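Local coordinates for protein 5'-deoxynucleotidase (Archaeoglobus fulgidus, PDB 1YNB) that probably hydrolyses 2'-deoxyribonucleoside 5'-phosphates to deoxyribonucleosides and phosphate, as a metal-dependent homodimeric enzyme of the HD-domain family, at residues A[65-70]-A[117-122]. Numbering follows the deposited sequence.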
loop_
_atom_site.group_PDB
_atom_site.type_symbol
_atom_site.label_atom_id
_atom_site.label_comp_id
_atom_site.label_asym_id
_atom_site.label_seq_id
_atom_site.Cartn_x
_atom_site.Cartn_y
_atom_site.Cartn_z
ATOM N N CYS A 65 -15.353 -14.502 -9.749
ATOM C CA CYS A 65 -13.914 -14.565 -10.040
ATOM C C CYS A 65 -13.633 -14.215 -11.499
ATOM O O CYS A 65 -12.600 -13.652 -11.849
ATOM C CB CYS A 65 -13.378 -15.969 -9.734
ATOM S SG CYS A 65 -13.358 -16.352 -8.060
ATOM N N LYS A 66 -14.554 -14.540 -12.392
ATOM C CA LYS A 66 -14.333 -14.219 -13.793
ATOM C C LYS A 66 -14.491 -12.710 -14.060
ATOM O O LYS A 66 -13.871 -12.119 -14.964
ATOM C CB LYS A 66 -15.344 -14.986 -14.646
ATOM C CG LYS A 66 -15.191 -14.774 -16.122
ATOM C CD LYS A 66 -16.107 -15.778 -16.862
ATOM C CE LYS A 66 -15.871 -15.764 -18.347
ATOM N NZ LYS A 66 -16.885 -16.675 -18.986
ATOM N N ALA A 67 -15.376 -12.107 -13.295
ATOM C CA ALA A 67 -15.624 -10.687 -13.452
ATOM C C ALA A 67 -14.378 -9.943 -12.947
ATOM O O ALA A 67 -13.971 -8.950 -13.541
ATOM C CB ALA A 67 -16.852 -10.297 -12.659
ATOM N N ALA A 68 -13.826 -10.404 -11.848
ATOM C CA ALA A 68 -12.623 -9.779 -11.293
ATOM C C ALA A 68 -11.480 -9.888 -12.282
ATOM O O ALA A 68 -10.779 -8.910 -12.558
ATOM C CB ALA A 68 -12.261 -10.422 -9.976
ATOM N N THR A 69 -11.301 -11.075 -12.869
ATOM C CA THR A 69 -10.223 -11.259 -13.822
ATOM C C THR A 69 -10.387 -10.388 -15.038
ATOM O O THR A 69 -9.431 -9.791 -15.534
ATOM C CB THR A 69 -10.128 -12.759 -14.260
ATOM O OG1 THR A 69 -10.012 -13.561 -13.095
ATOM C CG2 THR A 69 -8.945 -12.984 -15.143
ATOM N N ALA A 70 -11.613 -10.296 -15.538
ATOM C CA ALA A 70 -11.857 -9.480 -16.698
ATOM C C ALA A 70 -11.530 -8.016 -16.392
ATOM O O ALA A 70 -11.057 -7.279 -17.259
ATOM C CB ALA A 70 -13.346 -9.605 -17.114
ATOM N N GLU A 117 -18.867 -8.257 -18.962
ATOM C CA GLU A 117 -18.493 -6.905 -19.298
ATOM C C GLU A 117 -19.304 -5.863 -18.559
ATOM O O GLU A 117 -18.813 -4.759 -18.325
ATOM C CB GLU A 117 -18.547 -6.658 -20.814
ATOM C CG GLU A 117 -17.359 -7.316 -21.534
ATOM C CD GLU A 117 -16.034 -7.200 -20.730
ATOM O OE1 GLU A 117 -15.478 -6.085 -20.579
ATOM O OE2 GLU A 117 -15.545 -8.234 -20.234
ATOM N N VAL A 118 -20.536 -6.186 -18.181
ATOM C CA VAL A 118 -21.302 -5.177 -17.461
ATOM C C VAL A 118 -20.762 -4.982 -16.055
ATOM O O VAL A 118 -20.747 -3.864 -15.565
ATOM C CB VAL A 118 -22.809 -5.492 -17.401
ATOM C CG1 VAL A 118 -23.508 -4.496 -16.534
ATOM C CG2 VAL A 118 -23.399 -5.381 -18.800
ATOM N N TYR A 119 -20.308 -6.050 -15.406
ATOM C CA TYR A 119 -19.751 -5.882 -14.066
ATOM C C TYR A 119 -18.416 -5.129 -14.154
ATOM O O TYR A 119 -18.084 -4.344 -13.266
ATOM C CB TYR A 119 -19.529 -7.229 -13.369
ATOM C CG TYR A 119 -20.813 -7.983 -13.124
ATOM C CD1 TYR A 119 -21.829 -7.429 -12.336
ATOM C CD2 TYR A 119 -21.049 -9.219 -13.743
ATOM C CE1 TYR A 119 -23.052 -8.074 -12.178
ATOM C CE2 TYR A 119 -22.277 -9.877 -13.584
ATOM C CZ TYR A 119 -23.273 -9.292 -12.803
ATOM O OH TYR A 119 -24.505 -9.892 -12.681
ATOM N N VAL A 120 -17.660 -5.372 -15.219
ATOM C CA VAL A 120 -16.380 -4.706 -15.400
ATOM C C VAL A 120 -16.624 -3.221 -15.620
ATOM O O VAL A 120 -15.949 -2.369 -15.021
ATOM C CB VAL A 120 -15.603 -5.288 -16.604
ATOM C CG1 VAL A 120 -14.261 -4.544 -16.796
ATOM C CG2 VAL A 120 -15.319 -6.777 -16.352
ATOM N N SER A 121 -17.596 -2.913 -16.471
ATOM C CA SER A 121 -17.924 -1.526 -16.789
ATOM C C SER A 121 -18.361 -0.751 -15.546
ATOM O O SER A 121 -17.883 0.362 -15.318
ATOM C CB SER A 121 -19.048 -1.469 -17.838
ATOM O OG SER A 121 -19.258 -0.130 -18.266
ATOM N N ASP A 122 -19.273 -1.325 -14.763
ATOM C CA ASP A 122 -19.755 -0.682 -13.548
ATOM C C ASP A 122 -18.618 -0.561 -12.510
ATOM O O ASP A 122 -18.516 0.452 -11.789
ATOM C CB ASP A 122 -20.880 -1.485 -12.901
ATOM C CG ASP A 122 -22.288 -1.093 -13.414
ATOM O OD1 ASP A 122 -22.435 -0.253 -14.339
ATOM O OD2 ASP A 122 -23.243 -1.643 -12.859
#
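Cys65 O is gripped twice by Thr69, on helix 61-73, whose Ala67 and Ala70 meet Tyr119 and Val120 of helix 117-135. Thr69 OG1 donates to Cys65 O at 2.9 Å and Thr69 N, in the ordinary helical bond, at 3.1 Å; the two donors arrive from opposite faces of the carbonyl plane. The hydroxyl is thus satisfied within its own helix, on a side where Cys65, Ala68 and Thr69 pack against the second subunit. The side facing helix 117-135 illustrates how small residues let two helices come close: the axes of the two segments approach to 8.7 Å and cross at -55°, with no hydrogen bond between them. Val120 carries the centre. Its CG1 is anti to the backbone N (chi1 179°), and CG2, lying beside that N and anti to the carbonyl carbon, reaches Ala70 CB at 3.5 Å. The same methyl touches the backbone of the preceding turn, with Val120 CG2 3.8 Å from Ala67 O. Next to it, Ala67 CB meets Tyr119 CB at 4.1 Å. Beyond CB the Tyr119 side chain leads away from helix 61-73, and its OH is hydrogen-bonded to Glu59 while Leu53 of helix 39-56 packs against the side chain. At the other border the Glu117 chain is bent at chi2, and its OE2 comes within 4.1 Å of Ala70 CB, a van der Waals approach only. Outside the contact, Lys66 NZ forms a salt bridge with Asp115, just before helix 117-135. The Val120 side chain also touches the group in which His42, His74, Asp75 and Asp124 converge, consistent with the metal site of HD-domain enzymes, although no metal is bound to them here. Between the two segments the contact is therefore van der Waals packing, while the polar groups of Thr69 and Tyr119 find their partners away from it.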